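Local coordinates for protein peptidoglycan-binding domain 1 (Burkholderia, PDB 5NM7) that probably cleaves bacterial peptidoglycan as a modular phage endolysin, joining a peptidoglycan-binding domain to a lysozyme-like N-acetylmuramidase domain, at residues A[99-104]-A[248-253]; A[159-164]-A[170-175]; A[176-181]-A[198-203]; A[231-236]-A[256-261]; A[235-238]-A[244-247]. One frame throughout, in Å; residues are numbered along the deposited sequence.

Interaction 1 (A[99-104]-A[248-253]); sequences EVESKG and NLYDVK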
# COMPACT_ATOMS: atom_id res chain seq x y z
N GLU A 99 4.26 5.92 0.11
CA GLU A 99 4.54 5.97 1.54
C GLU A 99 3.31 6.15 2.41
O GLU A 99 3.16 5.48 3.44
CB GLU A 99 5.56 7.10 1.84
CG GLU A 99 5.97 7.19 3.31
CD GLU A 99 7.00 8.26 3.59
OE1 GLU A 99 7.83 8.53 2.74
OE2 GLU A 99 6.92 8.85 4.68
N VAL A 100 2.43 7.05 2.02
CA VAL A 100 1.31 7.41 2.85
C VAL A 100 0.12 6.48 2.67
O VAL A 100 -0.56 6.14 3.66
CB VAL A 100 0.92 8.87 2.58
CG1 VAL A 100 -0.32 9.22 3.37
CG2 VAL A 100 2.10 9.78 2.93
N GLU A 101 -0.16 6.09 1.43
CA GLU A 101 -1.40 5.41 1.10
C GLU A 101 -1.29 3.89 1.07
O GLU A 101 -2.29 3.23 1.23
CB GLU A 101 -1.94 5.85 -0.24
CG GLU A 101 -2.26 7.33 -0.28
CD GLU A 101 -3.49 7.71 0.51
OE1 GLU A 101 -4.10 6.87 1.20
OE2 GLU A 101 -3.90 8.92 0.44
N SER A 102 -0.10 3.37 0.88
CA SER A 102 0.04 1.93 0.88
C SER A 102 -0.11 1.39 2.30
O SER A 102 0.32 2.01 3.26
CB SER A 102 1.42 1.53 0.38
OG SER A 102 1.53 0.11 0.38
N LYS A 103 -0.68 0.19 2.42
CA LYS A 103 -0.61 -0.55 3.67
C LYS A 103 0.81 -0.99 4.00
O LYS A 103 1.08 -1.39 5.16
CB LYS A 103 -1.47 -1.81 3.59
CG LYS A 103 -2.95 -1.53 3.46
CD LYS A 103 -3.53 -1.07 4.79
CE LYS A 103 -5.03 -0.79 4.74
NZ LYS A 103 -5.35 0.51 4.09
N GLY A 104 1.71 -0.95 3.03
CA GLY A 104 3.10 -1.35 3.20
C GLY A 104 3.23 -2.76 2.68
O GLY A 104 3.45 -2.98 1.47
N ASN A 248 -7.13 11.60 9.72
CA ASN A 248 -5.92 10.80 9.74
C ASN A 248 -4.72 11.49 9.08
O ASN A 248 -3.72 10.87 8.85
CB ASN A 248 -6.23 9.42 9.14
CG ASN A 248 -7.12 8.58 10.08
OD1 ASN A 248 -8.29 8.33 9.79
ND2 ASN A 248 -6.55 8.17 11.21
N LEU A 249 -4.82 12.79 8.84
CA LEU A 249 -3.71 13.59 8.35
C LEU A 249 -3.21 13.17 6.95
O LEU A 249 -2.10 13.48 6.61
CB LEU A 249 -2.54 13.67 9.35
CG LEU A 249 -2.73 14.78 10.43
CD1 LEU A 249 -3.98 14.72 11.25
CD2 LEU A 249 -1.50 14.96 11.31
N TYR A 250 -4.04 12.50 6.15
CA TYR A 250 -3.57 12.05 4.84
C TYR A 250 -3.04 13.20 3.98
O TYR A 250 -2.02 13.09 3.35
CB TYR A 250 -4.65 11.30 4.08
CG TYR A 250 -4.87 9.91 4.64
CD1 TYR A 250 -3.92 8.94 4.43
CD2 TYR A 250 -6.02 9.56 5.33
CE1 TYR A 250 -4.10 7.66 4.94
CE2 TYR A 250 -6.21 8.28 5.85
CZ TYR A 250 -5.23 7.34 5.65
OH TYR A 250 -5.37 6.05 6.16
N ASP A 251 -3.79 14.29 3.98
CA ASP A 251 -3.43 15.46 3.18
C ASP A 251 -2.05 15.99 3.50
O ASP A 251 -1.18 16.15 2.63
CB ASP A 251 -4.49 16.55 3.28
CG ASP A 251 -4.78 17.02 4.73
OD1 ASP A 251 -4.70 16.22 5.71
OD2 ASP A 251 -5.12 18.19 4.88
N VAL A 252 -1.81 16.23 4.80
CA VAL A 252 -0.55 16.79 5.20
C VAL A 252 0.56 15.78 5.18
O VAL A 252 1.69 16.11 4.89
CB VAL A 252 -0.67 17.44 6.59
CG1 VAL A 252 0.66 18.10 6.96
CG2 VAL A 252 -1.77 18.49 6.59
N LYS A 253 0.27 14.50 5.47
CA LYS A 253 1.30 13.49 5.30
C LYS A 253 1.79 13.38 3.87
O LYS A 253 2.98 13.21 3.65
CB LYS A 253 0.82 12.12 5.81
CG LYS A 253 0.74 12.09 7.34
CD LYS A 253 0.13 10.77 7.80
CE LYS A 253 0.25 10.66 9.32
NZ LYS A 253 -0.61 9.55 9.79
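Val-100 meets Tyr-250 and Lys-253 where the last turn of helix 91-101 lies beside the first turn of helix 250-265, inside the lysozyme-like N-acetylmuramidase domain. The apolar part of the contact rests on the two valine methyls. Val-100 CG1, anti to the backbone N (chi1 175°), comes to the edge of the tyrosine ring, near its plane, 3.8 Å from Tyr-250 CD1. Val-100 CG2 settles instead on the neighbouring backbone, 3.6 Å from Lys-253 O. A beta-branched residue suits this place, because one short side chain serves two partners at once.

The polar part is contact without a bond. Glu-101 OE1 stands 3.8 Å from Tyr-250 CE1, and the carboxylate and ring planes are nearly parallel, 8° apart. A bend at chi2 (-72°) brings the carboxylate beside the ring. Its true polar partner is Asn-241, whose ND2 bonds to Glu-101 OE2 from helix 233-241; Phe-236 and Tyr-240 of that helix touch the same side chain.

The buried carboxylate is therefore held in orientation by an amide on one oxygen and by aromatic packing around it, while the two segments themselves adhere through van der Waals contact alone.

Interaction 2 (A[159-164]-A[170-175]); sequences ARLASA and ACALEA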
# COMPACT_ATOMS: atom_id res chain seq x y z
N ALA A 159 -11.78 -15.95 6.07
CA ALA A 159 -12.94 -16.74 6.53
C ALA A 159 -14.25 -16.07 6.11
O ALA A 159 -15.17 -16.72 5.61
CB ALA A 159 -12.89 -16.98 8.04
N ARG A 160 -14.32 -14.74 6.30
CA ARG A 160 -15.49 -13.99 5.87
C ARG A 160 -15.66 -14.07 4.33
O ARG A 160 -16.77 -14.28 3.83
CB ARG A 160 -15.38 -12.54 6.31
CG ARG A 160 -15.40 -12.36 7.82
CD ARG A 160 -15.30 -10.88 8.18
NE ARG A 160 -16.56 -10.25 7.91
CZ ARG A 160 -16.76 -9.05 7.41
NH1 ARG A 160 -15.73 -8.26 6.97
NH2 ARG A 160 -18.04 -8.67 7.30
N LEU A 161 -14.56 -13.86 3.61
CA LEU A 161 -14.57 -13.94 2.14
C LEU A 161 -15.04 -15.35 1.68
O LEU A 161 -15.91 -15.46 0.81
CB LEU A 161 -13.21 -13.64 1.55
CG LEU A 161 -13.09 -13.73 0.03
CD1 LEU A 161 -14.09 -12.82 -0.65
CD2 LEU A 161 -11.68 -13.43 -0.44
N ALA A 162 -14.49 -16.39 2.31
CA ALA A 162 -14.79 -17.78 1.96
C ALA A 162 -16.29 -18.03 2.12
O ALA A 162 -16.89 -18.72 1.28
CB ALA A 162 -13.97 -18.74 2.81
N SER A 163 -16.88 -17.51 3.20
CA SER A 163 -18.33 -17.64 3.46
C SER A 163 -19.14 -16.86 2.45
O SER A 163 -20.08 -17.38 1.85
CB SER A 163 -18.69 -17.24 4.87
OG SER A 163 -17.91 -17.91 5.81
N ALA A 164 -18.75 -15.61 2.22
CA ALA A 164 -19.39 -14.83 1.17
C ALA A 164 -19.30 -15.49 -0.21
O ALA A 164 -20.28 -15.43 -0.99
CB ALA A 164 -18.77 -13.44 1.12
N ALA A 170 -18.18 -14.44 -7.58
CA ALA A 170 -17.83 -13.19 -8.24
C ALA A 170 -18.18 -11.99 -7.40
O ALA A 170 -17.36 -11.06 -7.25
CB ALA A 170 -18.50 -13.10 -9.62
N CYS A 171 -19.39 -11.98 -6.84
CA CYS A 171 -19.84 -10.86 -6.01
C CYS A 171 -18.96 -10.63 -4.78
O CYS A 171 -18.63 -9.49 -4.42
CB CYS A 171 -21.29 -11.03 -5.60
SG CYS A 171 -22.42 -10.70 -7.00
N ALA A 172 -18.59 -11.74 -4.14
CA ALA A 172 -17.77 -11.65 -2.93
C ALA A 172 -16.41 -11.02 -3.23
O ALA A 172 -15.95 -10.19 -2.44
CB ALA A 172 -17.57 -13.03 -2.30
N LEU A 173 -15.79 -11.40 -4.34
CA LEU A 173 -14.48 -10.84 -4.74
C LEU A 173 -14.63 -9.37 -5.10
O LEU A 173 -13.79 -8.56 -4.74
CB LEU A 173 -13.88 -11.60 -5.89
CG LEU A 173 -13.60 -13.11 -5.66
CD1 LEU A 173 -13.15 -13.76 -6.95
CD2 LEU A 173 -12.61 -13.39 -4.54
N GLU A 174 -15.72 -9.05 -5.78
CA GLU A 174 -16.06 -7.64 -6.07
C GLU A 174 -16.27 -6.76 -4.83
O GLU A 174 -15.95 -5.56 -4.85
CB GLU A 174 -17.30 -7.59 -7.00
CG GLU A 174 -16.99 -8.06 -8.41
CD GLU A 174 -18.22 -8.03 -9.32
OE1 GLU A 174 -19.34 -7.92 -8.80
OE2 GLU A 174 -18.02 -8.08 -10.53
N ALA A 175 -16.78 -7.34 -3.74
CA ALA A 175 -17.05 -6.69 -2.49
C ALA A 175 -15.84 -6.73 -1.54
O ALA A 175 -16.00 -6.43 -0.34
CB ALA A 175 -18.21 -7.36 -1.81
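Ala-164 and Ala-172 touch methyl to methyl, CB to CB at 3.6 Å, in an antiparallel alpha-alpha hairpin formed by helices 156-167 and 169-174. The short segments of the two helices run at 147° to each other, with axes 9.0 Å apart. Alanine suits both places: a small methyl on each side lets the backbones come so near that the CA atoms of this pair are only 5.4 Å apart.

Leu-161, one turn before Ala-164, adds the larger part of the seal from its own helix. Its CG is anti to the backbone N (chi1 178°), and this carries CD1 across to Ala-172, where it lies 3.7 Å from Ala-172 O and 3.9 Å from Ala-172 CB. The same leucine methyl also reaches Leu-173 CD2, more loosely, at 4.2 Å.

Farther out, neighbours hold these groups from other directions. Leu-161 rests on Ile-115 and Ala-164 on Tyr-117, both of strand 115-117; Ala-172 packs on Met-122 of helix 119-128, and Leu-173 on helix 196-205. Ala-172 O, besides meeting the leucine methyl, accepts a hydrogen bond from Thr-176 OG1.

On the side of the first helix turned from the hairpin partner, Ser-163 folds its hydroxyl back on the preceding turn: Ser-163 OG donates to Ala-159 O at 3.0 Å, approaching the carbonyl from the face opposite to that used by Ser-163 N.

Interaction 3 (A[176-181]-A[198-203]); sequences TSWGAF and AFVDAM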
# COMPACT_ATOMS: atom_id res chain seq x y z
N THR A 176 -14.67 -7.05 -2.05
CA THR A 176 -13.48 -7.12 -1.22
C THR A 176 -12.44 -6.14 -1.77
O THR A 176 -12.32 -5.98 -2.98
CB THR A 176 -12.94 -8.55 -1.20
OG1 THR A 176 -13.96 -9.38 -0.65
CG2 THR A 176 -11.69 -8.67 -0.34
N SER A 177 -11.70 -5.50 -0.87
CA SER A 177 -10.52 -4.70 -1.28
C SER A 177 -9.24 -5.48 -1.22
O SER A 177 -9.03 -6.25 -0.27
CB SER A 177 -10.40 -3.44 -0.42
OG SER A 177 -10.45 -3.74 0.96
N TRP A 178 -8.34 -5.25 -2.17
CA TRP A 178 -7.18 -6.12 -2.37
C TRP A 178 -5.88 -5.40 -2.38
O TRP A 178 -5.74 -4.37 -3.02
CB TRP A 178 -7.32 -6.82 -3.72
CG TRP A 178 -8.51 -7.68 -3.75
CD1 TRP A 178 -9.80 -7.33 -4.05
CD2 TRP A 178 -8.55 -9.06 -3.42
NE1 TRP A 178 -10.63 -8.38 -3.91
CE2 TRP A 178 -9.90 -9.46 -3.51
CE3 TRP A 178 -7.58 -9.98 -3.03
CZ2 TRP A 178 -10.30 -10.76 -3.27
CZ3 TRP A 178 -7.99 -11.27 -2.77
CH2 TRP A 178 -9.33 -11.65 -2.88
N GLY A 179 -4.91 -5.98 -1.68
CA GLY A 179 -3.52 -5.61 -1.78
C GLY A 179 -3.18 -4.31 -1.08
O GLY A 179 -3.96 -3.78 -0.28
N ALA A 180 -1.96 -3.85 -1.37
CA ALA A 180 -1.31 -2.77 -0.65
C ALA A 180 -2.11 -1.48 -0.74
O ALA A 180 -2.10 -0.69 0.22
CB ALA A 180 0.08 -2.54 -1.20
N PHE A 181 -2.85 -1.29 -1.85
CA PHE A 181 -3.70 -0.09 -2.01
C PHE A 181 -5.19 -0.32 -1.83
O PHE A 181 -5.99 0.57 -2.04
CB PHE A 181 -3.39 0.56 -3.37
CG PHE A 181 -2.01 1.08 -3.43
CD1 PHE A 181 -1.70 2.35 -2.96
CD2 PHE A 181 -0.99 0.28 -3.86
CE1 PHE A 181 -0.40 2.79 -2.95
CE2 PHE A 181 0.31 0.75 -3.88
CZ PHE A 181 0.61 2.00 -3.39
N ALA A 198 -9.47 -12.85 -12.70
CA ALA A 198 -8.16 -12.48 -13.21
C ALA A 198 -7.56 -11.32 -12.40
O ALA A 198 -6.36 -11.27 -12.17
CB ALA A 198 -8.21 -12.11 -14.69
N PHE A 199 -8.42 -10.39 -12.00
CA PHE A 199 -8.00 -9.28 -11.13
C PHE A 199 -7.41 -9.83 -9.82
O PHE A 199 -6.28 -9.48 -9.42
CB PHE A 199 -9.16 -8.34 -10.85
CG PHE A 199 -8.86 -7.32 -9.83
CD1 PHE A 199 -8.14 -6.18 -10.18
CD2 PHE A 199 -9.28 -7.47 -8.52
CE1 PHE A 199 -7.86 -5.21 -9.22
CE2 PHE A 199 -9.00 -6.49 -7.57
CZ PHE A 199 -8.29 -5.37 -7.93
N VAL A 200 -8.16 -10.71 -9.19
CA VAL A 200 -7.73 -11.31 -7.94
C VAL A 200 -6.45 -12.12 -8.12
O VAL A 200 -5.54 -12.03 -7.30
CB VAL A 200 -8.88 -12.09 -7.26
CG1 VAL A 200 -8.39 -12.91 -6.06
CG2 VAL A 200 -9.97 -11.14 -6.82
N ASP A 201 -6.37 -12.92 -9.19
CA ASP A 201 -5.14 -13.65 -9.49
C ASP A 201 -3.95 -12.72 -9.58
O ASP A 201 -2.88 -13.04 -9.10
CB ASP A 201 -5.26 -14.45 -10.79
CG ASP A 201 -6.20 -15.66 -10.68
OD1 ASP A 201 -6.46 -16.16 -9.58
OD2 ASP A 201 -6.63 -16.15 -11.73
N ALA A 202 -4.13 -11.55 -10.20
CA ALA A 202 -3.03 -10.58 -10.30
C ALA A 202 -2.65 -10.08 -8.90
O ALA A 202 -1.45 -9.92 -8.56
CB ALA A 202 -3.41 -9.42 -11.19
N MET A 203 -3.66 -9.80 -8.08
CA MET A 203 -3.40 -9.30 -6.73
C MET A 203 -2.59 -10.32 -5.92
O MET A 203 -1.85 -9.96 -5.03
CB MET A 203 -4.68 -8.98 -5.98
CG MET A 203 -5.60 -7.93 -6.62
SD MET A 203 -4.75 -6.33 -6.79
CE MET A 203 -4.24 -6.37 -8.45
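Trp-178 sets its CG beside the backbone N (chi1 -63°), which sends the indole off strand 176-178 toward helix 196-205, where Phe-199 swings its ring to meet it with CG anti to the backbone N (chi1 172°). The two rings form an offset edge-to-face (T-shaped) pair: the planes stand at 88°, the edge of the phenylalanine is directed at the five-membered ring, and Phe-199 CE2 lies 3.7 Å from Trp-178 CD1.

Val-200, next along the helix, covers the six-membered ring. Its CG2 makes a CH-pi contact over the face, 3.9 Å from the centroid of the Trp-178 six-membered ring, and Val-200 CG1 reaches Trp-178 CH2 at 3.5 Å. The opposite face of the indole is covered by the methyl of Thr-176, with Thr-176 CG2 3.5 Å above the plane, so the ring is sandwiched between two aliphatic groups. A turn later, the flexible Met-203 folds in where the tryptophan leaves the strand, its CG 3.5 Å from Trp-178 CB.

Gly-179 follows with a positive phi that favours glycine, and the chain turns away from the helix. Strand 176-178 is the middle strand of a small antiparallel sheet, so this contact joins sheet to helix in the muramidase domain.

The indole N-H, the one polar group of this buried ring, bonds to Leu-173 O; with that demand met, tryptophan can serve here as a large, flat hydrophobic wedge.

Interaction 4 (A[231-236]-A[256-261]); sequences KKWAKF and RAFDRY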
# COMPACT_ATOMS: atom_id res chain seq x y z
N LYS A 231 -0.31 17.93 -7.57
CA LYS A 231 0.06 17.87 -6.16
C LYS A 231 -0.94 18.58 -5.27
O LYS A 231 -0.57 19.31 -4.34
CB LYS A 231 1.48 18.39 -5.95
CG LYS A 231 2.55 17.68 -6.75
CD LYS A 231 2.93 18.50 -7.98
CE LYS A 231 4.40 18.45 -8.27
NZ LYS A 231 4.74 19.27 -9.47
N LYS A 232 -2.21 18.43 -5.59
CA LYS A 232 -3.29 19.01 -4.79
C LYS A 232 -3.61 17.95 -3.74
O LYS A 232 -4.54 17.14 -3.88
CB LYS A 232 -4.50 19.36 -5.62
CG LYS A 232 -4.28 20.47 -6.63
CD LYS A 232 -5.64 20.79 -7.23
CE LYS A 232 -5.65 21.67 -8.43
NZ LYS A 232 -4.33 22.19 -8.79
N TRP A 233 -2.85 17.97 -2.66
CA TRP A 233 -2.87 16.81 -1.73
C TRP A 233 -4.14 16.66 -0.96
O TRP A 233 -4.63 15.54 -0.80
CB TRP A 233 -1.69 16.89 -0.79
CG TRP A 233 -0.41 16.87 -1.51
CD1 TRP A 233 0.51 17.86 -1.52
CD2 TRP A 233 0.12 15.82 -2.33
NE1 TRP A 233 1.58 17.50 -2.28
CE2 TRP A 233 1.37 16.26 -2.80
CE3 TRP A 233 -0.35 14.58 -2.72
CZ2 TRP A 233 2.17 15.50 -3.65
CZ3 TRP A 233 0.45 13.82 -3.57
CH2 TRP A 233 1.71 14.27 -4.00
N ALA A 234 -4.74 17.78 -0.55
CA ALA A 234 -5.99 17.69 0.19
C ALA A 234 -7.08 17.18 -0.72
O ALA A 234 -7.90 16.37 -0.31
CB ALA A 234 -6.36 19.04 0.81
N LYS A 235 -7.11 17.69 -1.95
CA LYS A 235 -8.11 17.23 -2.91
C LYS A 235 -7.91 15.74 -3.26
O LYS A 235 -8.87 14.99 -3.23
CB LYS A 235 -8.04 18.08 -4.18
CG LYS A 235 -9.00 17.66 -5.27
CD LYS A 235 -10.41 17.56 -4.74
N PHE A 236 -6.68 15.34 -3.51
CA PHE A 236 -6.40 13.94 -3.79
C PHE A 236 -6.84 13.09 -2.60
O PHE A 236 -7.51 12.07 -2.78
CB PHE A 236 -4.96 13.67 -4.07
CG PHE A 236 -4.66 12.21 -4.24
CD1 PHE A 236 -4.19 11.48 -3.15
CD2 PHE A 236 -4.88 11.57 -5.44
CE1 PHE A 236 -3.99 10.11 -3.29
CE2 PHE A 236 -4.64 10.21 -5.59
CZ PHE A 236 -4.18 9.49 -4.50
N ARG A 256 3.91 16.67 3.11
CA ARG A 256 5.23 16.63 3.73
C ARG A 256 6.13 15.50 3.24
O ARG A 256 7.33 15.69 3.07
CB ARG A 256 5.07 16.72 5.27
CG ARG A 256 4.20 17.95 5.59
CD ARG A 256 4.55 18.72 6.83
NE ARG A 256 3.63 19.85 6.98
CZ ARG A 256 3.28 20.43 8.13
NH1 ARG A 256 3.75 19.99 9.30
NH2 ARG A 256 2.43 21.44 8.12
N ALA A 257 5.56 14.34 2.87
CA ALA A 257 6.32 13.31 2.20
C ALA A 257 6.87 13.74 0.84
O ALA A 257 8.02 13.47 0.51
CB ALA A 257 5.48 12.03 2.02
N PHE A 258 6.01 14.38 0.07
CA PHE A 258 6.38 14.90 -1.24
C PHE A 258 7.54 15.89 -1.12
O PHE A 258 8.51 15.79 -1.88
CB PHE A 258 5.19 15.62 -1.90
CG PHE A 258 5.57 16.35 -3.16
CD1 PHE A 258 5.87 15.66 -4.34
CD2 PHE A 258 5.69 17.73 -3.15
CE1 PHE A 258 6.25 16.33 -5.49
CE2 PHE A 258 6.10 18.41 -4.29
CZ PHE A 258 6.38 17.72 -5.46
N ASP A 259 7.45 16.80 -0.14
CA ASP A 259 8.56 17.75 0.10
C ASP A 259 9.84 16.97 0.38
O ASP A 259 10.87 17.26 -0.19
CB ASP A 259 8.26 18.70 1.26
CG ASP A 259 7.14 19.72 0.94
OD1 ASP A 259 6.81 19.95 -0.25
OD2 ASP A 259 6.55 20.27 1.91
N ARG A 260 9.77 15.96 1.25
CA ARG A 260 10.96 15.13 1.54
C ARG A 260 11.58 14.49 0.31
O ARG A 260 12.80 14.53 0.12
CB ARG A 260 10.65 14.00 2.54
CG ARG A 260 10.92 14.31 3.98
CD ARG A 260 10.86 13.05 4.84
NE ARG A 260 9.65 12.24 4.71
CZ ARG A 260 8.47 12.47 5.29
NH1 ARG A 260 8.25 13.55 6.06
NH2 ARG A 260 7.46 11.63 5.08
N TYR A 261 10.74 13.87 -0.51
CA TYR A 261 11.21 13.20 -1.70
C TYR A 261 11.70 14.15 -2.78
O TYR A 261 12.61 13.80 -3.53
CB TYR A 261 10.15 12.24 -2.29
CG TYR A 261 9.91 11.02 -1.43
CD1 TYR A 261 10.95 10.09 -1.21
CD2 TYR A 261 8.68 10.78 -0.85
CE1 TYR A 261 10.75 8.96 -0.44
CE2 TYR A 261 8.47 9.65 -0.08
CZ TYR A 261 9.51 8.75 0.12
OH TYR A 261 9.27 7.65 0.91
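Phe-258 is where helix 250-265 meets both Lys-231 and Trp-233, the residues at the start of segment 231-236. Just before it, Ala-257 rests its methyl on Ala-96 of helix 91-101, where two small side chains fit between the helices. Phe-258 itself points toward segment 231-236, CG anti to the backbone N (chi1 171°). Its base meets the indole: Phe-258 CB and Trp-233 CZ2 are 3.5 Å apart, and the ring planes are inclined at 47°, an oblique pairing with centroids 5.6 Å apart.

Lys-231 comes to the ring through its aliphatic chain, which suits a residue that must be greasy along its length and charged at its tip. Lys-231 CG sits over one face, 4.2 Å from the Phe-258 ring centroid, in a CH-pi contact. The lysine sits at a helix end: with its positive phi it is the C-prime residue of a Schellman motif that ends helix 222-229, and helix 233-241 starts two residues on. A chain bent at chi2 and chi3 brings Lys-231 CE to 3.5 Å from Phe-258 CZ, and the ammonium group beyond forms a salt bridge with Asp-90.

Farther along, Arg-260 forms a salt bridge with Glu-99 of helix 91-101, and Tyr-261 OH a hydrogen bond with the same carboxylate.

Interaction 5 (A[235-238]-A[244-247]); sequences KFAE and AYAE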
# COMPACT_ATOMS: atom_id res chain seq x y z
N LYS A 235 -7.11 17.69 -1.95
CA LYS A 235 -8.11 17.23 -2.91
C LYS A 235 -7.91 15.74 -3.26
O LYS A 235 -8.87 14.99 -3.23
CB LYS A 235 -8.04 18.08 -4.18
CG LYS A 235 -9.00 17.66 -5.27
CD LYS A 235 -10.41 17.56 -4.74
N PHE A 236 -6.68 15.34 -3.51
CA PHE A 236 -6.40 13.94 -3.79
C PHE A 236 -6.84 13.09 -2.60
O PHE A 236 -7.51 12.07 -2.78
CB PHE A 236 -4.96 13.67 -4.07
CG PHE A 236 -4.66 12.21 -4.24
CD1 PHE A 236 -4.19 11.48 -3.15
CD2 PHE A 236 -4.88 11.57 -5.44
CE1 PHE A 236 -3.99 10.11 -3.29
CE2 PHE A 236 -4.64 10.21 -5.59
CZ PHE A 236 -4.18 9.49 -4.50
N ALA A 237 -6.48 13.50 -1.39
CA ALA A 237 -6.81 12.73 -0.22
C ALA A 237 -8.31 12.65 -0.03
O ALA A 237 -8.86 11.60 0.29
CB ALA A 237 -6.11 13.28 1.01
N GLU A 238 -9.03 13.75 -0.25
CA GLU A 238 -10.49 13.72 -0.12
C GLU A 238 -11.12 12.73 -1.11
O GLU A 238 -12.03 11.95 -0.75
CB GLU A 238 -11.06 15.12 -0.36
CG GLU A 238 -12.58 15.15 -0.27
CD GLU A 238 -13.15 16.55 -0.36
OE1 GLU A 238 -12.56 17.43 -1.05
OE2 GLU A 238 -14.24 16.74 0.24
N ALA A 244 -13.39 11.80 5.52
CA ALA A 244 -12.65 11.82 6.78
C ALA A 244 -11.12 11.84 6.62
O ALA A 244 -10.40 11.61 7.58
CB ALA A 244 -13.06 10.62 7.62
N TYR A 245 -10.64 12.14 5.41
CA TYR A 245 -9.19 12.23 5.15
C TYR A 245 -8.39 13.06 6.16
O TYR A 245 -7.26 12.72 6.49
CB TYR A 245 -8.94 12.74 3.71
CG TYR A 245 -9.10 14.22 3.55
CD1 TYR A 245 -10.33 14.78 3.32
CD2 TYR A 245 -8.00 15.06 3.66
CE1 TYR A 245 -10.47 16.15 3.19
CE2 TYR A 245 -8.15 16.44 3.55
CZ TYR A 245 -9.38 16.96 3.31
OH TYR A 245 -9.48 18.33 3.18
N ALA A 246 -8.95 14.17 6.63
CA ALA A 246 -8.22 15.09 7.49
C ALA A 246 -7.97 14.51 8.89
O ALA A 246 -6.93 14.76 9.46
CB ALA A 246 -8.93 16.45 7.58
N GLU A 247 -8.87 13.66 9.35
CA GLU A 247 -8.79 13.10 10.69
C GLU A 247 -7.56 12.22 10.82
O GLU A 247 -6.96 12.15 11.89
CB GLU A 247 -10.09 12.35 11.03
CG GLU A 247 -11.31 13.29 11.09
CD GLU A 247 -12.67 12.59 11.02
OE1 GLU A 247 -12.75 11.39 11.36
OE2 GLU A 247 -13.66 13.26 10.63
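Glu-238 and Tyr-245 bring their backbones close, CA to CA at 5.6 Å, where the chain leaves helix 233-241 and doubles back past it. This is a helix-loop-helix connection: residues 235-238 are regular helix, whereas 245-247, in the linker to helix 250-265, have helical backbone angles without the regular bonds. A bond from Glu-247 N to Ala-244 O, 3.1 Å long, tightens the linker.

Tyr-245 carries the contact from its side. Its CG lies between the backbone N and the carbonyl carbon (chi1 79°), the crowded position, and this lays the ring against the helix backbone. Glu-238 N is over one face of the ring, offset toward the rim, and Glu-238 CA approaches Tyr-245 CD1 to 3.6 Å. Farther along the same side, Glu-238 CB touches Tyr-245 CE1 at 3.7 Å; the glutamate chain then runs on extended, its carboxylate making a long, weak ion pair with Lys-243.

Ala-237 suits its place by being small: its methyl meets the ring obliquely, CB to Tyr-245 CD2 at 3.7 Å, and also touches Tyr-250 of the next helix. A large flat residue in the linker can thus span two consecutive helix residues, and Asp-251 touches the ring as well. At the base of the side chain, Ala-237 O comes 3.6 Å from Tyr-245 CB, while on the far face of the ring Ala-246 CB stands 4.1 Å above the plane.

Interaction 1 opens first, at 99-104, and closes the longest loop at 248-253, joining helices 91-101 and 250-265. Nested within that loop are interactions 2, 3 and 5. Interaction 2 closes the short hairpin 159-175; interaction 3 follows in series, helix 169-174 leading almost directly into strand 176-178, and ties the middle sheet strand to helix 196-205. The two touch where Leu-161 packs on Thr-176 and Trp-178. Lys-103 N and Ala-180 O connect interactions 1 and 3. Interactions 4 and 5 start from overlapping parts of helix 233-241: interaction 5 closes at the linker, whereas interaction 4 reaches 256-261 and so crosses interaction 1, with centres about 10 Å apart.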